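Local coordinates for irisin (Homo sapiens, PDB 4LSD), which probably acts as an exercise-induced muscle hormone that promotes browning of white fat, and forms a dimer through a beta-sheet continuous across both subunits, at residues A[2-7]-A[25-30]; A[9-14]-A[87-92]; A[19-24]-A[59-64]; A[32-37]-A[47-52]; A[36-41]-A[68-73]. One frame throughout, in Å; residues are numbered along the deposited sequence.

Contact 1 of 5, residues A[2-7]-A[25-30]; sequences SPSAPV and VLEDEV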
# COMPACT_ATOMS: atom_id res chain seq x y z
N SER A 2 -5.22 -17.16 16.32
CA SER A 2 -4.58 -16.53 15.18
C SER A 2 -3.45 -17.33 14.50
O SER A 2 -2.86 -18.22 15.10
CB SER A 2 -4.01 -15.21 15.68
OG SER A 2 -3.05 -15.43 16.71
N PRO A 3 -3.11 -16.96 13.26
CA PRO A 3 -2.06 -17.61 12.47
C PRO A 3 -0.67 -17.27 12.99
O PRO A 3 -0.49 -16.39 13.82
CB PRO A 3 -2.24 -17.05 11.06
CG PRO A 3 -3.37 -16.06 11.15
CD PRO A 3 -3.57 -15.73 12.59
N SER A 4 0.32 -17.97 12.45
CA SER A 4 1.71 -17.76 12.82
C SER A 4 2.32 -16.70 11.93
O SER A 4 1.94 -16.55 10.76
CB SER A 4 2.50 -19.07 12.67
OG SER A 4 1.87 -20.13 13.37
N ALA A 5 3.26 -15.95 12.49
CA ALA A 5 3.93 -14.91 11.74
C ALA A 5 4.44 -15.49 10.45
O ALA A 5 4.58 -16.70 10.32
CB ALA A 5 5.09 -14.35 12.55
N PRO A 6 4.70 -14.63 9.45
CA PRO A 6 5.22 -15.08 8.16
C PRO A 6 6.67 -15.50 8.35
O PRO A 6 7.35 -14.97 9.22
CB PRO A 6 5.11 -13.82 7.29
CG PRO A 6 3.93 -13.12 7.85
CD PRO A 6 4.10 -13.29 9.35
N VAL A 7 7.14 -16.43 7.53
CA VAL A 7 8.52 -16.90 7.62
C VAL A 7 9.20 -16.72 6.27
O VAL A 7 8.53 -16.50 5.26
CB VAL A 7 8.62 -18.41 7.97
CG1 VAL A 7 8.08 -18.67 9.36
CG2 VAL A 7 7.83 -19.22 6.95
N VAL A 25 3.98 -18.83 4.74
CA VAL A 25 3.21 -18.93 5.96
C VAL A 25 3.21 -20.42 6.26
O VAL A 25 3.50 -21.23 5.39
CB VAL A 25 1.77 -18.42 5.78
CG1 VAL A 25 1.79 -16.94 5.45
CG2 VAL A 25 1.07 -19.20 4.69
N LEU A 26 2.90 -20.77 7.51
CA LEU A 26 2.86 -22.17 7.91
C LEU A 26 1.51 -22.79 7.57
O LEU A 26 1.44 -23.93 7.14
CB LEU A 26 3.14 -22.29 9.41
CG LEU A 26 4.57 -22.21 9.94
CD1 LEU A 26 5.49 -21.49 8.96
CD2 LEU A 26 4.54 -21.47 11.28
N GLU A 27 0.44 -22.01 7.74
CA GLU A 27 -0.91 -22.51 7.47
C GLU A 27 -1.58 -21.87 6.25
O GLU A 27 -2.40 -20.96 6.39
CB GLU A 27 -1.78 -22.27 8.70
CG GLU A 27 -1.05 -22.54 10.00
CD GLU A 27 -1.11 -21.36 10.96
OE1 GLU A 27 -2.02 -21.32 11.81
OE2 GLU A 27 -0.24 -20.47 10.84
N ASP A 28 -1.26 -22.35 5.05
CA ASP A 28 -1.86 -21.79 3.85
C ASP A 28 -3.39 -21.87 3.85
O ASP A 28 -4.06 -21.07 3.20
CB ASP A 28 -1.32 -22.50 2.61
CG ASP A 28 0.20 -22.45 2.53
OD1 ASP A 28 0.76 -21.42 2.10
OD2 ASP A 28 0.84 -23.46 2.90
N GLU A 29 -3.96 -22.83 4.57
CA GLU A 29 -5.41 -22.97 4.59
C GLU A 29 -6.16 -21.90 5.39
O GLU A 29 -7.37 -21.75 5.24
CB GLU A 29 -5.79 -24.35 5.13
CG GLU A 29 -5.51 -24.53 6.64
CD GLU A 29 -5.81 -25.94 7.16
OE1 GLU A 29 -5.91 -26.10 8.40
OE2 GLU A 29 -5.93 -26.88 6.34
N VAL A 30 -5.44 -21.17 6.22
CA VAL A 30 -6.03 -20.15 7.09
C VAL A 30 -5.76 -18.69 6.71
O VAL A 30 -6.53 -17.79 7.05
CB VAL A 30 -5.55 -20.42 8.55
CG1 VAL A 30 -5.80 -19.23 9.44
CG2 VAL A 30 -6.28 -21.64 9.11
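At the end of the beta-sandwich where the chain leads into its first strand, S4 and P3 meet E27 of the loop joining strand 19-24 to strand 31-40. S4 N donates to E27 OE2 at 3.0 Å and 162°, meeting its syn lone pair, and S4 OG adds a weak bond to E27 OE2 at 3.3 Å. The E27 chain bends at chi2 (126°), turning CD toward S4. In this fibronectin type III domain both segments are irregular, so a side chain rather than a ladder holds them together; V7, just before strand 9-12, bonds through its backbone to D24. An alanine in place of E27 would probably leave the S4 amide without this acceptor and the lead-in freer to shift. Beside the carboxylate the contact is apolar. L26 forks: its CD2 presses on S4 CB at a tight 3.4 Å, while L26 CD1 sits 3.8 Å from V7 CG2, the two side chains crossing at about a right angle. On the other flank P3 CG meets V30 CG1 at 4.3 Å, and both P3 and V30 also touch S78 of strand 69-78.

Contact 2 of 5, residues A[9-14]-A[87-92]; sequences VTVRHL and EPVLFK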
# COMPACT_ATOMS: atom_id res chain seq x y z
N VAL A 9 10.80 -14.33 4.91
CA VAL A 9 10.50 -13.09 4.24
C VAL A 9 11.78 -12.68 3.51
O VAL A 9 12.84 -12.53 4.13
CB VAL A 9 10.08 -12.02 5.25
CG1 VAL A 9 9.59 -10.78 4.52
CG2 VAL A 9 8.99 -12.57 6.16
N THR A 10 11.69 -12.53 2.20
CA THR A 10 12.86 -12.17 1.39
C THR A 10 12.56 -10.95 0.52
O THR A 10 11.40 -10.65 0.22
CB THR A 10 13.33 -13.38 0.48
OG1 THR A 10 12.89 -13.19 -0.87
CG2 THR A 10 12.74 -14.70 0.97
N VAL A 11 13.61 -10.25 0.10
CA VAL A 11 13.47 -9.10 -0.76
C VAL A 11 14.13 -9.39 -2.09
O VAL A 11 15.34 -9.58 -2.15
CB VAL A 11 14.18 -7.86 -0.21
CG1 VAL A 11 14.20 -6.77 -1.28
CG2 VAL A 11 13.49 -7.38 1.03
N ARG A 12 13.35 -9.44 -3.17
CA ARG A 12 13.93 -9.70 -4.48
C ARG A 12 13.72 -8.56 -5.47
O ARG A 12 13.02 -7.59 -5.17
CB ARG A 12 13.38 -11.01 -5.06
CG ARG A 12 11.96 -11.35 -4.62
CD ARG A 12 11.57 -12.71 -5.16
NE ARG A 12 11.45 -13.74 -4.13
CZ ARG A 12 11.68 -15.04 -4.36
NH1 ARG A 12 12.06 -15.44 -5.56
NH2 ARG A 12 11.51 -15.93 -3.39
N HIS A 13 14.35 -8.69 -6.64
CA HIS A 13 14.24 -7.68 -7.69
C HIS A 13 14.32 -6.28 -7.07
O HIS A 13 13.45 -5.44 -7.28
CB HIS A 13 12.93 -7.90 -8.45
CG HIS A 13 12.81 -9.27 -9.04
ND1 HIS A 13 13.69 -9.74 -9.99
CD2 HIS A 13 11.94 -10.28 -8.80
CE1 HIS A 13 13.37 -10.99 -10.30
NE2 HIS A 13 12.32 -11.34 -9.59
N LEU A 14 15.39 -6.07 -6.31
CA LEU A 14 15.64 -4.82 -5.62
C LEU A 14 16.25 -3.76 -6.54
O LEU A 14 17.39 -3.88 -6.97
CB LEU A 14 16.55 -5.07 -4.42
CG LEU A 14 16.93 -3.90 -3.50
CD1 LEU A 14 15.68 -3.33 -2.84
CD2 LEU A 14 17.92 -4.38 -2.44
N GLU A 87 9.97 -11.50 11.23
CA GLU A 87 11.24 -10.91 11.62
C GLU A 87 11.46 -9.76 10.65
O GLU A 87 11.12 -9.86 9.46
CB GLU A 87 12.39 -11.91 11.47
CG GLU A 87 12.49 -12.94 12.56
CD GLU A 87 12.48 -12.32 13.95
OE1 GLU A 87 13.25 -11.36 14.18
OE2 GLU A 87 11.69 -12.81 14.81
N PRO A 88 12.02 -8.65 11.13
CA PRO A 88 12.26 -7.50 10.25
C PRO A 88 13.17 -7.87 9.11
O PRO A 88 14.13 -8.60 9.31
CB PRO A 88 12.91 -6.47 11.18
CG PRO A 88 13.33 -7.28 12.40
CD PRO A 88 12.25 -8.29 12.53
N VAL A 89 12.86 -7.39 7.91
CA VAL A 89 13.74 -7.63 6.78
C VAL A 89 14.35 -6.28 6.50
O VAL A 89 13.64 -5.27 6.44
CB VAL A 89 12.99 -8.15 5.54
CG1 VAL A 89 13.84 -7.92 4.28
CG2 VAL A 89 12.73 -9.64 5.70
N LEU A 90 15.67 -6.25 6.37
CA LEU A 90 16.38 -5.00 6.12
C LEU A 90 17.03 -5.01 4.76
O LEU A 90 17.47 -6.05 4.28
CB LEU A 90 17.45 -4.78 7.18
CG LEU A 90 16.92 -4.65 8.61
CD1 LEU A 90 16.83 -6.04 9.24
CD2 LEU A 90 17.84 -3.75 9.43
N PHE A 91 17.08 -3.85 4.13
CA PHE A 91 17.69 -3.79 2.83
C PHE A 91 18.00 -2.36 2.47
O PHE A 91 17.56 -1.43 3.14
CB PHE A 91 16.78 -4.47 1.79
CG PHE A 91 15.44 -3.79 1.60
CD1 PHE A 91 15.25 -2.86 0.57
CD2 PHE A 91 14.36 -4.11 2.43
CE1 PHE A 91 14.01 -2.26 0.37
CE2 PHE A 91 13.10 -3.52 2.23
CZ PHE A 91 12.93 -2.59 1.20
N LYS A 92 18.78 -2.20 1.43
CA LYS A 92 19.16 -0.88 1.01
C LYS A 92 19.04 -0.82 -0.49
O LYS A 92 19.44 -1.75 -1.21
CB LYS A 92 20.59 -0.58 1.45
CG LYS A 92 21.12 0.75 0.97
CD LYS A 92 22.51 1.00 1.52
CE LYS A 92 23.13 2.22 0.87
NZ LYS A 92 24.51 2.46 1.39
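V89 sends its two methyls to two different residues of strand 9-12. Its chi1 of 160° sets CG1 anti to the backbone N, where V89 CG1 meets V11 CG2 at 3.3 Å, closer than usual for two methyls. V89 CG2, beside the backbone N, goes instead to V9, lying 3.5 Å from V9 CG1 and near the carbonyl oxygen V9 O. These strands belong to the two facing sheets of the fibronectin type III sandwich and run nearly parallel, 15° apart, their axes 7.7 Å from each other. F91, two residues on, meets V11 and L14. Its CG lies between the backbone N and the carbonyl carbon (chi1 63°). V11 CG1 stands over one face of the ring, while V11 CG2 comes within 3.7 Å of F91 CD2. L14 approaches the same ring obliquely, its CD1 3.5 Å from F91 CD1, and L14 CD2 rests 3.3 Å from K92 O. An alanine in place of F91 would remove the ring and is likely to open a gap beside V11 and L14. No hydrogen bond crosses here, so these two strands meet mainly through branched aliphatic and aromatic surfaces.

Contact 3 of 5, residues A[19-24]-A[59-64]; sequences AVVSWD and CALWDL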
# COMPACT_ATOMS: atom_id res chain seq x y z
N ALA A 19 11.18 -2.47 -4.93
CA ALA A 19 11.59 -3.80 -4.49
C ALA A 19 10.33 -4.63 -4.35
O ALA A 19 9.23 -4.10 -4.31
CB ALA A 19 12.34 -3.74 -3.16
N VAL A 20 10.51 -5.95 -4.27
CA VAL A 20 9.41 -6.88 -4.10
C VAL A 20 9.72 -7.70 -2.86
O VAL A 20 10.86 -8.13 -2.66
CB VAL A 20 9.28 -7.84 -5.31
CG1 VAL A 20 8.17 -8.86 -5.03
CG2 VAL A 20 8.96 -7.06 -6.58
N VAL A 21 8.72 -7.91 -2.01
CA VAL A 21 8.87 -8.66 -0.77
C VAL A 21 8.10 -9.96 -0.88
O VAL A 21 6.97 -9.96 -1.35
CB VAL A 21 8.28 -7.86 0.43
CG1 VAL A 21 8.44 -8.65 1.73
CG2 VAL A 21 8.97 -6.52 0.53
N SER A 22 8.70 -11.06 -0.44
CA SER A 22 8.04 -12.37 -0.50
C SER A 22 8.11 -13.03 0.86
O SER A 22 8.96 -12.69 1.68
CB SER A 22 8.72 -13.29 -1.51
OG SER A 22 8.96 -12.63 -2.74
N TRP A 23 7.24 -14.00 1.08
CA TRP A 23 7.22 -14.71 2.34
C TRP A 23 6.46 -15.99 2.20
O TRP A 23 5.91 -16.29 1.14
CB TRP A 23 6.55 -13.86 3.42
CG TRP A 23 5.10 -13.55 3.12
CD1 TRP A 23 4.00 -14.30 3.44
CD2 TRP A 23 4.61 -12.42 2.39
NE1 TRP A 23 2.86 -13.70 2.96
CE2 TRP A 23 3.21 -12.55 2.30
CE3 TRP A 23 5.23 -11.32 1.80
CZ2 TRP A 23 2.41 -11.60 1.65
CZ3 TRP A 23 4.44 -10.37 1.15
CH2 TRP A 23 3.05 -10.53 1.08
N ASP A 24 6.44 -16.76 3.28
CA ASP A 24 5.72 -18.01 3.32
C ASP A 24 4.99 -17.99 4.64
O ASP A 24 5.34 -17.22 5.54
CB ASP A 24 6.64 -19.23 3.34
CG ASP A 24 7.53 -19.30 2.15
OD1 ASP A 24 7.01 -19.25 1.02
OD2 ASP A 24 8.76 -19.41 2.37
N CYS A 59 4.54 -8.74 -2.33
CA CYS A 59 4.01 -7.40 -2.38
C CYS A 59 5.10 -6.47 -2.86
O CYS A 59 6.20 -6.45 -2.31
CB CYS A 59 3.56 -7.01 -0.99
SG CYS A 59 3.10 -5.30 -0.82
N ALA A 60 4.80 -5.69 -3.90
CA ALA A 60 5.76 -4.73 -4.45
C ALA A 60 5.77 -3.43 -3.66
O ALA A 60 4.74 -2.99 -3.17
CB ALA A 60 5.42 -4.45 -5.89
N LEU A 61 6.94 -2.81 -3.55
CA LEU A 61 7.09 -1.54 -2.85
C LEU A 61 7.63 -0.60 -3.91
O LEU A 61 8.69 -0.83 -4.48
CB LEU A 61 8.08 -1.66 -1.70
CG LEU A 61 7.81 -2.80 -0.72
CD1 LEU A 61 9.06 -3.04 0.12
CD2 LEU A 61 6.61 -2.47 0.16
N TRP A 62 6.90 0.48 -4.15
CA TRP A 62 7.28 1.44 -5.16
C TRP A 62 7.71 2.78 -4.58
O TRP A 62 7.53 3.05 -3.40
CB TRP A 62 6.09 1.67 -6.08
CG TRP A 62 4.94 2.33 -5.35
CD1 TRP A 62 4.59 3.64 -5.41
CD2 TRP A 62 4.04 1.71 -4.41
NE1 TRP A 62 3.53 3.89 -4.56
CE2 TRP A 62 3.18 2.73 -3.94
CE3 TRP A 62 3.89 0.40 -3.91
CZ2 TRP A 62 2.17 2.48 -3.00
CZ3 TRP A 62 2.89 0.16 -2.98
CH2 TRP A 62 2.04 1.19 -2.53
N ASP A 63 8.26 3.63 -5.45
CA ASP A 63 8.67 4.97 -5.06
C ASP A 63 9.58 4.98 -3.84
O ASP A 63 9.43 5.82 -2.95
CB ASP A 63 7.41 5.80 -4.80
CG ASP A 63 7.67 7.29 -4.86
OD1 ASP A 63 8.47 7.74 -5.72
OD2 ASP A 63 7.04 8.03 -4.06
N LEU A 64 10.53 4.05 -3.80
CA LEU A 64 11.46 4.00 -2.70
C LEU A 64 12.57 4.99 -2.98
O LEU A 64 12.77 5.41 -4.12
CB LEU A 64 12.06 2.60 -2.55
CG LEU A 64 11.10 1.50 -2.13
CD1 LEU A 64 11.89 0.23 -1.85
CD2 LEU A 64 10.33 1.93 -0.87
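V21 lays its CG2 methyl against L61, 3.5 Å from L61 CD1, the two side chains crossing obliquely on the face that A19 and C59 share. A19 and L61 form an antiparallel hydrogen-bonded pair, with A19 N to L61 O at 3.0 Å and the return bond, L61 N to A19 O, at 2.7 Å and 168°. V21 and C59 repeat the pattern, V21 N to C59 O and C59 N to V21 O both at 2.9 Å. Between them V20 and A60 make a non-hydrogen-bonded pair whose side chains turn to the other face. This ladder joins the middle and an outer strand of the three-stranded sheet of the fibronectin type III sandwich, and its A19 face looks into the core, where V21 touches V74 and L61 touches V72 of the opposite sheet. W23 adds its indole from further along: chi1 of 62° sets CG between the backbone N and the carbonyl carbon, and W23 CZ3 lies 4.1 Å from C59 CB. Past the ladder A19 CB touches L64 CD1 at 4.2 Å. W62, in between, turns away from strand 19-24, makes a cation-pi contact with R47 of its own chain and meets W62 of the second subunit.

Contact 4 of 5, residues A[32-37]-A[47-52]; sequences IGFAIS and RFIQEV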
# COMPACT_ATOMS: atom_id res chain seq x y z
N ILE A 32 -5.75 -15.47 4.66
CA ILE A 32 -6.53 -14.80 3.62
C ILE A 32 -5.94 -13.48 3.15
O ILE A 32 -6.41 -12.89 2.18
CB ILE A 32 -7.97 -14.53 4.11
CG1 ILE A 32 -7.98 -13.44 5.19
CG2 ILE A 32 -8.56 -15.82 4.66
CD1 ILE A 32 -9.37 -13.16 5.76
N GLY A 33 -4.90 -13.02 3.83
CA GLY A 33 -4.29 -11.76 3.45
C GLY A 33 -3.00 -11.45 4.18
O GLY A 33 -2.40 -12.32 4.81
N PHE A 34 -2.58 -10.20 4.09
CA PHE A 34 -1.35 -9.78 4.73
C PHE A 34 -1.32 -8.28 4.98
O PHE A 34 -2.02 -7.51 4.33
CB PHE A 34 -0.19 -10.12 3.82
CG PHE A 34 -0.05 -9.20 2.64
CD1 PHE A 34 0.64 -7.99 2.77
CD2 PHE A 34 -0.60 -9.53 1.41
CE1 PHE A 34 0.77 -7.12 1.69
CE2 PHE A 34 -0.47 -8.67 0.32
CZ PHE A 34 0.21 -7.46 0.46
N ALA A 35 -0.48 -7.86 5.92
CA ALA A 35 -0.30 -6.45 6.22
C ALA A 35 1.20 -6.22 6.26
O ALA A 35 1.93 -6.97 6.91
CB ALA A 35 -0.93 -6.09 7.55
N ILE A 36 1.66 -5.20 5.56
CA ILE A 36 3.09 -4.88 5.54
C ILE A 36 3.33 -3.45 6.05
O ILE A 36 2.50 -2.56 5.84
CB ILE A 36 3.68 -5.01 4.10
CG1 ILE A 36 4.09 -6.46 3.83
CG2 ILE A 36 4.90 -4.11 3.94
CD1 ILE A 36 4.83 -6.65 2.51
N SER A 37 4.45 -3.25 6.74
CA SER A 37 4.85 -1.94 7.26
C SER A 37 6.17 -1.63 6.63
O SER A 37 7.04 -2.49 6.52
CB SER A 37 5.09 -1.95 8.77
OG SER A 37 3.94 -2.32 9.49
N ARG A 47 4.80 3.81 5.63
CA ARG A 47 3.87 3.29 4.63
C ARG A 47 3.31 1.93 5.04
O ARG A 47 4.05 1.04 5.47
CB ARG A 47 4.57 3.17 3.28
CG ARG A 47 3.65 2.71 2.17
CD ARG A 47 4.12 3.24 0.81
NE ARG A 47 5.03 2.31 0.15
CZ ARG A 47 5.90 2.67 -0.79
NH1 ARG A 47 5.99 3.94 -1.17
NH2 ARG A 47 6.67 1.74 -1.35
N PHE A 48 1.99 1.78 4.91
CA PHE A 48 1.32 0.53 5.26
C PHE A 48 0.51 -0.03 4.10
O PHE A 48 -0.31 0.67 3.51
CB PHE A 48 0.37 0.75 6.44
CG PHE A 48 1.01 1.36 7.64
CD1 PHE A 48 1.04 2.75 7.80
CD2 PHE A 48 1.61 0.56 8.60
CE1 PHE A 48 1.66 3.32 8.92
CE2 PHE A 48 2.23 1.11 9.72
CZ PHE A 48 2.26 2.50 9.88
N ILE A 49 0.72 -1.31 3.77
CA ILE A 49 -0.04 -1.95 2.70
C ILE A 49 -0.74 -3.16 3.26
O ILE A 49 -0.14 -3.94 3.99
CB ILE A 49 0.84 -2.42 1.56
CG1 ILE A 49 1.63 -1.25 0.97
CG2 ILE A 49 -0.03 -3.05 0.48
CD1 ILE A 49 2.67 -1.67 -0.03
N GLN A 50 -2.01 -3.32 2.94
CA GLN A 50 -2.77 -4.48 3.41
C GLN A 50 -3.58 -4.99 2.22
O GLN A 50 -4.06 -4.21 1.41
CB GLN A 50 -3.73 -4.10 4.55
CG GLN A 50 -4.44 -5.28 5.18
CD GLN A 50 -5.66 -4.88 6.02
OE1 GLN A 50 -6.77 -4.70 5.50
NE2 GLN A 50 -5.45 -4.75 7.32
N GLU A 51 -3.69 -6.31 2.09
CA GLU A 51 -4.48 -6.90 1.02
C GLU A 51 -5.16 -8.08 1.66
O GLU A 51 -4.54 -8.83 2.41
CB GLU A 51 -3.63 -7.35 -0.16
CG GLU A 51 -3.07 -6.21 -0.99
CD GLU A 51 -2.43 -6.68 -2.28
OE1 GLU A 51 -2.19 -7.90 -2.41
OE2 GLU A 51 -2.16 -5.83 -3.17
N VAL A 52 -6.44 -8.23 1.39
CA VAL A 52 -7.21 -9.31 1.97
C VAL A 52 -7.97 -10.01 0.85
O VAL A 52 -8.16 -9.45 -0.23
CB VAL A 52 -8.14 -8.74 3.06
CG1 VAL A 52 -9.18 -9.75 3.49
CG2 VAL A 52 -7.29 -8.33 4.26
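F34 and E51 are joined by a pair of backbone bonds, F34 N to E51 O at 2.9 Å and E51 N to F34 O at 3.0 Å. Two residues on, I36 and I49 do the same, and I36 N to I49 O is the shortest of the four at 2.7 Å and 169°. A35 with Q50 and S37 with F48 are the non-hydrogen-bonded pairs of this antiparallel hairpin, strands 31-40 and 46-52. CA-H...O contacts add to the ladder, among them Q50 CA to F34 O at 3.3 Å. At the start I32 and G33 both face I77 of strand 69-78, a classic beta bulge, and a side chain on G33 would run into E51 O.

Among aromatic contacts, F34 has its CG between the backbone N and the carbonyl carbon (chi1 76°). The F34 ring lies beneath the partner strand, with E51 N over its centre, 4.3 Å from the plane. The E51 side chain runs alongside, its OE1 3.3 Å from F34 CE2, carboxylate and ring planes 53° apart. Farther along, S37 OG lies 3.8 Å from F48 CD2.

The charged ends find partners outside the hairpin. Across the dimer interface, E51 OE2 meets NE of R47 of the second subunit in an intersubunit salt bridge; R47 is required for dimerization. Within its own chain, R47 NH2 bonds W62 O. Strand 46-52 also pairs with a strand of the second subunit, so it probably contributes both backbone pairing and charge to the dimer.

Contact 5 of 5, residues A[36-41]-A[68-73]; sequences ISQQKK and TEYIVH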
# COMPACT_ATOMS: atom_id res chain seq x y z
N ILE A 36 1.66 -5.20 5.56
CA ILE A 36 3.09 -4.88 5.54
C ILE A 36 3.33 -3.45 6.05
O ILE A 36 2.50 -2.56 5.84
CB ILE A 36 3.68 -5.01 4.10
CG1 ILE A 36 4.09 -6.46 3.83
CG2 ILE A 36 4.90 -4.11 3.94
CD1 ILE A 36 4.83 -6.65 2.51
N SER A 37 4.45 -3.25 6.74
CA SER A 37 4.85 -1.94 7.26
C SER A 37 6.17 -1.63 6.63
O SER A 37 7.04 -2.49 6.52
CB SER A 37 5.09 -1.95 8.77
OG SER A 37 3.94 -2.32 9.49
N GLN A 38 6.33 -0.38 6.22
CA GLN A 38 7.56 0.06 5.60
C GLN A 38 7.99 1.40 6.15
O GLN A 38 7.19 2.32 6.26
CB GLN A 38 7.37 0.18 4.09
CG GLN A 38 8.51 0.90 3.37
CD GLN A 38 8.11 1.40 2.00
OE1 GLN A 38 7.64 0.63 1.15
NE2 GLN A 38 8.30 2.69 1.76
N GLN A 39 9.26 1.50 6.51
CA GLN A 39 9.80 2.76 7.00
C GLN A 39 11.29 2.74 6.77
O GLN A 39 11.91 1.68 6.75
CB GLN A 39 9.46 2.98 8.48
CG GLN A 39 9.83 1.86 9.39
CD GLN A 39 9.48 2.14 10.84
OE1 GLN A 39 8.31 2.07 11.24
NE2 GLN A 39 10.48 2.48 11.63
N LYS A 40 11.87 3.91 6.55
CA LYS A 40 13.30 4.00 6.34
C LYS A 40 13.99 3.75 7.67
O LYS A 40 13.39 3.95 8.74
CB LYS A 40 13.70 5.39 5.84
CG LYS A 40 13.10 5.80 4.52
CD LYS A 40 13.72 7.11 4.07
CE LYS A 40 12.97 7.71 2.89
NZ LYS A 40 13.44 9.09 2.61
N LYS A 41 15.26 3.34 7.60
CA LYS A 41 16.06 3.09 8.79
C LYS A 41 15.96 4.42 9.56
O LYS A 41 15.76 4.43 10.77
CB LYS A 41 17.51 2.79 8.38
CG LYS A 41 18.42 2.43 9.53
CD LYS A 41 19.87 2.42 9.09
CE LYS A 41 20.81 2.29 10.27
NZ LYS A 41 20.54 1.06 11.06
N THR A 68 19.18 4.03 -0.08
CA THR A 68 18.55 4.16 1.22
C THR A 68 18.19 2.81 1.85
O THR A 68 17.79 1.88 1.16
CB THR A 68 17.27 4.99 1.08
OG1 THR A 68 17.61 6.26 0.50
CG2 THR A 68 16.59 5.19 2.42
N GLU A 69 18.31 2.74 3.18
CA GLU A 69 18.00 1.54 3.95
C GLU A 69 16.56 1.52 4.47
O GLU A 69 16.07 2.52 4.99
CB GLU A 69 18.97 1.42 5.12
CG GLU A 69 20.41 1.19 4.70
CD GLU A 69 21.36 1.12 5.88
OE1 GLU A 69 21.60 2.16 6.53
OE2 GLU A 69 21.87 0.01 6.16
N TYR A 70 15.91 0.38 4.34
CA TYR A 70 14.52 0.22 4.77
C TYR A 70 14.32 -0.95 5.70
O TYR A 70 15.13 -1.87 5.75
CB TYR A 70 13.62 0.02 3.56
CG TYR A 70 13.38 1.27 2.74
CD1 TYR A 70 12.30 2.10 3.01
CD2 TYR A 70 14.23 1.62 1.70
CE1 TYR A 70 12.06 3.24 2.27
CE2 TYR A 70 14.01 2.76 0.95
CZ TYR A 70 12.92 3.57 1.24
OH TYR A 70 12.70 4.69 0.49
N ILE A 71 13.22 -0.91 6.44
CA ILE A 71 12.88 -1.97 7.35
C ILE A 71 11.42 -2.27 7.08
O ILE A 71 10.56 -1.39 7.17
CB ILE A 71 13.06 -1.56 8.80
CG1 ILE A 71 14.48 -1.06 9.02
CG2 ILE A 71 12.78 -2.76 9.71
CD1 ILE A 71 14.75 -0.63 10.43
N VAL A 72 11.16 -3.52 6.73
CA VAL A 72 9.83 -3.98 6.40
C VAL A 72 9.42 -5.12 7.32
O VAL A 72 10.23 -5.98 7.62
CB VAL A 72 9.81 -4.49 4.94
CG1 VAL A 72 8.69 -5.51 4.72
CG2 VAL A 72 9.66 -3.32 3.98
N HIS A 73 8.17 -5.11 7.76
CA HIS A 73 7.67 -6.20 8.61
C HIS A 73 6.42 -6.72 7.93
O HIS A 73 5.61 -5.95 7.42
CB HIS A 73 7.29 -5.72 10.01
CG HIS A 73 8.46 -5.34 10.86
ND1 HIS A 73 9.00 -6.17 11.82
CD2 HIS A 73 9.20 -4.20 10.88
CE1 HIS A 73 10.03 -5.56 12.39
NE2 HIS A 73 10.17 -4.37 11.84
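Q39 O accepts I71 N at 2.9 Å, with the donor almost in line with the carbonyl, and Y70 CA adds a weaker CA-H...O contact. E69 O is met likewise by K41 N at 2.9 Å and by K40 CA, though the K41 donor stands well above the carbonyl plane. S37 and H73 form another hydrogen-bonded pair, with S37 N to H73 O at 3.0 Å, and Q38 with V72 lies between as a non-hydrogen-bonded pair. The ladder ties strand 31-40 to strand 69-78, the two inner strands of the four-stranded sheet. On the core side V72 CG1 meets I36 CG2 at 4.1 Å.

The Y70 ring lies beside the K40 chain and the end of Q38. The aliphatic K40 chain runs alongside, K40 CG 3.6 Å from Y70 CE1, and Q38 NE2 lies 3.8 Å from the same carbon with amide and ring planes 78° apart. Y70 OH goes on to bond E65 N, the tyrosine corner of fibronectin type III domains. At the end of the ladder K41 and E69 lie side by side, but K41 NZ, turned by a chi4 of 58°, stays 4.8 Å from E69 OE1. The backbone supplies the hydrogen bonds across this contact; the opposite charges would probably add no more than a mild attraction, and the tyrosine is fixed by packing along its ring and a bond at its tip.

How the contacts relate
The five contacts together build one fibronectin type III sandwich. Contact 3 lies in the three-stranded sheet, and contacts 4 and 5 in the four-stranded one, where they share I36 and S37 on strand 31-40, their centres 14 Å apart. Contact 2 brings the two sheets together: strand 9-12 pairs with strand 19-24 of contact 3, and strand 89-92 pairs with strand 69-78 of contact 5. Its segments, near the two ends of the domain, bracket contacts 3, 4 and 5 in sequence. Contact 1 sits at one end, about 22 Å from contact 5, centre to centre. Contacts 3 and 4 alone touch the second subunit, so parts of both sheets form the dimer interface, with strand 46-52 carrying its sheet across.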